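PDB 4LIH: gamma-glutamyl-gamma-aminobutyraldehyde dehydrogenase from Burkholderia cenocepacia, which probably oxidises aldehydes, gamma-glutamyl-gamma-aminobutyraldehyde likely among them, to carboxylic acids with NAD(P)+ as the electron acceptor. Local coordinates for residues A[31-34]-A[35-39]; A[219-222]-A[223-226]; A[281-284]-A[285-289]. One frame throughout, in Å; residues are numbered along the deposited sequence.

Contact 1. Residues A[31-34]-A[35-39]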
# COMPACT_ATOMS: atom_id res chain seq x y z
N PHE A 31 -21.10 -21.35 -25.28
CA PHE A 31 -19.75 -21.81 -25.21
C PHE A 31 -19.48 -22.37 -23.83
O PHE A 31 -19.35 -21.61 -22.85
CB PHE A 31 -18.72 -20.72 -25.50
CG PHE A 31 -17.35 -21.28 -25.85
CD1 PHE A 31 -16.40 -21.55 -24.86
CD2 PHE A 31 -17.02 -21.52 -27.16
CE1 PHE A 31 -15.16 -22.05 -25.19
CE2 PHE A 31 -15.79 -22.06 -27.50
CZ PHE A 31 -14.85 -22.31 -26.51
N ILE A 32 -19.35 -23.70 -23.76
CA ILE A 32 -19.32 -24.37 -22.49
C ILE A 32 -18.22 -25.40 -22.55
O ILE A 32 -18.24 -26.26 -23.44
CB ILE A 32 -20.70 -25.02 -22.14
CG1 ILE A 32 -21.79 -23.96 -21.95
CG2 ILE A 32 -20.61 -25.80 -20.85
CD1 ILE A 32 -23.21 -24.49 -21.85
N ASP A 33 -17.30 -25.33 -21.59
CA ASP A 33 -16.24 -26.33 -21.41
C ASP A 33 -15.43 -26.55 -22.69
O ASP A 33 -15.25 -27.69 -23.14
CB ASP A 33 -16.83 -27.66 -20.89
CG ASP A 33 -15.80 -28.58 -20.28
OD1 ASP A 33 -14.65 -28.20 -20.13
OD2 ASP A 33 -16.16 -29.72 -19.93
N GLY A 34 -14.95 -25.45 -23.27
CA GLY A 34 -14.06 -25.45 -24.45
C GLY A 34 -14.67 -25.68 -25.82
O GLY A 34 -13.93 -25.88 -26.80
N ALA A 35 -15.99 -25.60 -25.93
CA ALA A 35 -16.67 -25.87 -27.20
C ALA A 35 -18.02 -25.21 -27.32
O ALA A 35 -18.75 -25.05 -26.34
CB ALA A 35 -16.83 -27.38 -27.36
N SER A 36 -18.36 -24.85 -28.55
CA SER A 36 -19.71 -24.39 -28.83
C SER A 36 -20.70 -25.54 -28.63
O SER A 36 -20.38 -26.69 -28.94
CB SER A 36 -19.81 -23.78 -30.24
OG SER A 36 -18.92 -22.70 -30.38
N ARG A 37 -21.87 -25.24 -28.06
CA ARG A 37 -22.90 -26.26 -27.83
C ARG A 37 -24.26 -25.68 -28.08
O ARG A 37 -24.51 -24.52 -27.72
CB ARG A 37 -22.90 -26.70 -26.37
CG ARG A 37 -21.70 -27.47 -25.91
CD ARG A 37 -21.92 -27.87 -24.46
NE ARG A 37 -20.73 -28.48 -23.89
CZ ARG A 37 -20.73 -29.17 -22.76
NH1 ARG A 37 -21.85 -29.37 -22.09
NH2 ARG A 37 -19.60 -29.69 -22.31
N ASP A 38 -25.16 -26.48 -28.65
CA ASP A 38 -26.56 -26.08 -28.68
C ASP A 38 -27.09 -26.19 -27.25
O ASP A 38 -26.52 -26.93 -26.44
CB ASP A 38 -27.37 -26.97 -29.63
CG ASP A 38 -26.99 -26.74 -31.08
OD1 ASP A 38 -26.79 -25.57 -31.48
OD2 ASP A 38 -26.87 -27.74 -31.82
N ALA A 39 -28.15 -25.44 -26.93
CA ALA A 39 -28.85 -25.60 -25.65
C ALA A 39 -29.58 -26.95 -25.63
O ALA A 39 -30.00 -27.45 -26.67
CB ALA A 39 -29.86 -24.50 -25.46
O HOH W 1 -18.73 -30.49 -19.85
O HOH W 2 -17.41 -29.12 -24.37
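This is a tight beta hairpin of strands 30-32 and 35-37, in which I32 and A35 flank the two-residue turn D33-G34. Both turn residues have positive phi, close to the values of a type I' turn. I32 N donates to A35 O at 3.0 Å, and this nearly straight bond, 167° at the hydrogen, carries the pairing. The return bond from A35 N to I32 O is weak, at 3.4 Å. F31 and S36 form the non-hydrogen-bonded pair next to it.

The F31 ring lies against the backbone of the returning strand. A35 N sits over one ring face, offset toward the rim, and F31 CZ is 3.5 Å from it. F31 CG is anti to the backbone N (chi1 -162°), which turns the ring toward A35. S36 OG rests near CD2 of the same ring.

R37 reaches back along the other side of the hairpin with its chain extended from CG to NE. Its flat guanidinium group lies against I32: CG2 stands over the centre of one face, 3.9 Å from R37 CZ. The two side chains cross at about a right angle. D33 OD2 and R37 NH2, 4.2 Å apart, are opposite charges too distant for a salt bridge; the two planes are turned 44° from each other. Water 1 bridges them. It donates to D33 OD2 and accepts from R37 NH2, both at 2.7 Å. Water 2 joins D33 O to the same NH2. The other carboxylate oxygen, D33 OD1, makes a salt bridge to R76.

F31 and S36 pack on helix 206-218, F31 against A212, Q213 and F216. I32, D33 and R37 lie on helix 64-80, so the hairpin contacts both helices.

Contact 2. Residues A[219-222]-A[223-226]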
# COMPACT_ATOMS: atom_id res chain seq x y z
N GLY A 219 -5.81 -19.68 -25.23
CA GLY A 219 -5.28 -20.57 -24.20
C GLY A 219 -6.00 -20.58 -22.85
O GLY A 219 -5.51 -21.16 -21.89
N ILE A 220 -7.17 -19.98 -22.75
CA ILE A 220 -7.93 -20.07 -21.49
C ILE A 220 -8.47 -21.50 -21.45
O ILE A 220 -9.18 -21.91 -22.38
CB ILE A 220 -9.05 -19.02 -21.41
CG1 ILE A 220 -8.47 -17.61 -21.46
CG2 ILE A 220 -9.88 -19.24 -20.15
CD1 ILE A 220 -7.94 -17.15 -20.12
N PRO A 221 -8.13 -22.26 -20.40
CA PRO A 221 -8.49 -23.69 -20.46
C PRO A 221 -10.01 -23.97 -20.50
O PRO A 221 -10.84 -23.13 -20.09
CB PRO A 221 -7.83 -24.29 -19.21
CG PRO A 221 -6.77 -23.32 -18.82
CD PRO A 221 -7.23 -21.95 -19.25
N ALA A 222 -10.36 -25.15 -21.01
CA ALA A 222 -11.74 -25.58 -21.07
C ALA A 222 -12.35 -25.45 -19.69
O ALA A 222 -11.77 -25.88 -18.66
CB ALA A 222 -11.83 -27.02 -21.53
N GLY A 223 -13.51 -24.82 -19.67
CA GLY A 223 -14.26 -24.67 -18.44
C GLY A 223 -13.98 -23.42 -17.62
O GLY A 223 -14.76 -23.09 -16.73
N VAL A 224 -12.90 -22.72 -17.92
CA VAL A 224 -12.48 -21.54 -17.14
C VAL A 224 -13.29 -20.29 -17.53
O VAL A 224 -13.53 -19.38 -16.67
CB VAL A 224 -10.97 -21.37 -17.27
CG1 VAL A 224 -10.54 -20.00 -16.72
CG2 VAL A 224 -10.24 -22.51 -16.56
N PHE A 225 -13.73 -20.26 -18.80
CA PHE A 225 -14.59 -19.19 -19.30
C PHE A 225 -15.69 -19.79 -20.18
O PHE A 225 -15.40 -20.36 -21.22
CB PHE A 225 -13.80 -18.08 -20.01
CG PHE A 225 -14.65 -16.87 -20.39
CD1 PHE A 225 -15.33 -16.11 -19.44
CD2 PHE A 225 -14.78 -16.52 -21.72
CE1 PHE A 225 -16.09 -15.01 -19.83
CE2 PHE A 225 -15.55 -15.47 -22.12
CZ PHE A 225 -16.21 -14.69 -21.17
N ASN A 226 -16.92 -19.74 -19.67
CA ASN A 226 -18.12 -20.28 -20.31
C ASN A 226 -19.15 -19.16 -20.48
O ASN A 226 -19.28 -18.28 -19.61
CB ASN A 226 -18.77 -21.33 -19.42
CG ASN A 226 -17.77 -22.31 -18.85
OD1 ASN A 226 -17.39 -23.28 -19.51
ND2 ASN A 226 -17.28 -22.02 -17.65
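I220 CG2 packs against V224 CG1 at 3.6 Å, and the two side chains cross at about a right angle. V224 CG1 is anti to its own backbone N (chi1 168°), which turns this branch to I220. The other branch, V224 CG2, lies 4.0 Å from P221 CB. The same I220 methyl, CG2, also touches F225 CB more loosely, at 4.1 Å. W83 touches both I220 and V224, and V94 and L95 of helix 88-104 add to the cover over I220.

Around this apolar patch the chain makes a beta turn from P221 to V224. The backbone angles of A222 and G223 are those of a type II turn, with positive phi at G223. V224 N closes it on P221 O at 3.0 Å, with 163° at the hydrogen. G219, just before, ends helix 206-218 in a Schellman motif. Residues 219-224 thus link helix 206-218 to strand 225-227, which runs parallel to strand 195-199 in a beta-alpha-beta unit.

F225 N is buried and has no partner in the model. The F225 ring leads away from the turn and meets F186 edge-to-face. At the polar edge, N226 ND2 donates to G223 O at 2.9 Å. It comes from above the carbonyl plane, 60° out of it. ND2 also donates to V196 O, and OD1 accepts from D33 N, so both ends of the amide are held and its rotation is probably set.

Contact 3. Residues A[281-284]-A[285-289]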
# COMPACT_ATOMS: atom_id res chain seq x y z
N ASN A 281 -25.56 16.49 -12.28
CA ASN A 281 -24.49 17.20 -12.97
C ASN A 281 -24.70 18.69 -12.68
O ASN A 281 -25.60 19.29 -13.23
CB ASN A 281 -24.60 16.90 -14.46
CG ASN A 281 -23.45 17.46 -15.29
OD1 ASN A 281 -22.38 17.91 -14.81
ND2 ASN A 281 -23.70 17.47 -16.58
N ILE A 282 -23.87 19.24 -11.77
CA ILE A 282 -24.07 20.58 -11.20
C ILE A 282 -23.22 21.65 -11.88
O ILE A 282 -22.00 21.56 -11.86
CB ILE A 282 -23.71 20.59 -9.72
CG1 ILE A 282 -24.50 19.47 -9.01
CG2 ILE A 282 -23.98 22.00 -9.19
CD1 ILE A 282 -24.20 19.30 -7.53
N VAL A 283 -23.84 22.65 -12.48
CA VAL A 283 -23.10 23.69 -13.21
C VAL A 283 -23.28 25.00 -12.51
O VAL A 283 -24.38 25.51 -12.46
CB VAL A 283 -23.53 23.81 -14.66
CG1 VAL A 283 -22.63 24.76 -15.41
CG2 VAL A 283 -23.51 22.48 -15.33
N LEU A 284 -22.16 25.52 -11.99
CA LEU A 284 -22.11 26.75 -11.27
C LEU A 284 -21.69 27.95 -12.15
O LEU A 284 -21.06 27.78 -13.18
CB LEU A 284 -21.15 26.62 -10.10
CG LEU A 284 -21.60 25.62 -9.04
CD1 LEU A 284 -20.46 25.22 -8.14
CD2 LEU A 284 -22.72 26.24 -8.24
N PRO A 285 -22.02 29.17 -11.71
CA PRO A 285 -21.72 30.40 -12.50
C PRO A 285 -20.24 30.58 -12.89
O PRO A 285 -19.93 31.09 -13.99
CB PRO A 285 -22.16 31.51 -11.56
CG PRO A 285 -23.23 30.89 -10.72
CD PRO A 285 -22.73 29.49 -10.47
N ASP A 286 -19.32 30.14 -12.02
CA ASP A 286 -17.91 30.25 -12.33
C ASP A 286 -17.32 29.02 -13.06
O ASP A 286 -16.11 28.83 -13.07
CB ASP A 286 -17.11 30.60 -11.08
CG ASP A 286 -17.13 29.51 -10.02
OD1 ASP A 286 -17.60 28.38 -10.26
OD2 ASP A 286 -16.71 29.81 -8.92
N CYS A 287 -18.18 28.20 -13.66
CA CYS A 287 -17.75 27.11 -14.54
C CYS A 287 -16.66 27.61 -15.49
O CYS A 287 -16.86 28.65 -16.12
CB CYS A 287 -18.96 26.64 -15.34
SG CYS A 287 -18.69 25.41 -16.61
N PRO A 288 -15.50 26.90 -15.58
CA PRO A 288 -14.41 27.44 -16.40
C PRO A 288 -14.73 27.61 -17.89
O PRO A 288 -14.26 28.56 -18.48
CB PRO A 288 -13.23 26.44 -16.18
CG PRO A 288 -13.81 25.22 -15.58
CD PRO A 288 -15.22 25.53 -15.10
N ASP A 289 -15.57 26.76 -18.47
CA ASP A 289 -15.82 26.79 -19.92
C ASP A 289 -17.25 26.31 -20.14
O ASP A 289 -17.49 25.12 -20.11
CB ASP A 289 -14.81 25.91 -20.63
CG ASP A 289 -15.03 25.81 -22.14
OD1 ASP A 289 -16.10 26.19 -22.66
OD2 ASP A 289 -14.10 25.33 -22.82
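The L284 carbonyl receives C287 N from above its plane, 50° out of it. This N-H...O bond from C287 N to L284 O is 2.9 Å long and closes a type I beta turn from L284 to C287. Near the same oxygen, C287 CB comes to 3.2 Å from L284 O. The D286 carboxylate turns back over the turn, and its OD1 lies 4.0 Å from L284 CB. D286 CG sits between its backbone N and carbonyl carbon (chi1 66°), which folds the group inward. The hydrogen-bond partner of OD1 is T440 OG1, and D286 O is bonded to S441 OG; the approach to L284 CB is plain packing.

The P285 ring meets L284 obliquely. L284 CB is 3.3 Å from P285 CD, a closeness that the peptide link between the two residues largely imposes, while L284 CD2 stands farther off at 3.9 Å from P285 CD. Behind the turn, V283 CG1 touches C287 CB at 4.1 Å, and C287 SG is close to the same methyl. This loose apolar touch joins the last strand residue to the end of the turn.

Strand 280-283 runs parallel to both of its neighbours, strands 314-318 and 435-439. L284 packs on V438, and V283 and C287 both touch W439. After the turn, D289 is the N-cap of helix 290-302, with OD1 bonded to R292 N, and C287 packs on A293 of that helix.

Contacts 1 and 2 are neighbours, with centres about 11 Å apart, though far apart in sequence. Their main join is a probable hydrogen bond from D33 N to N226 OD1, 2.9 Å long. D33 OD1 also packs on A222 CB at 3.4 Å. The hairpin turn of 31-39 is thus seated on the turn of 219-226. Contact 3 stands on the opposite side of the chain's centre, about 52 Å from contact 1 and 49 Å from contact 2, centre to centre. Each contact belongs to a different sheet: the two-stranded hairpin, the mixed sheet with strand 225-227, and the mixed sheet with strand 280-283. None lies at the predicted active-site residue E274, which ends strand 270-274.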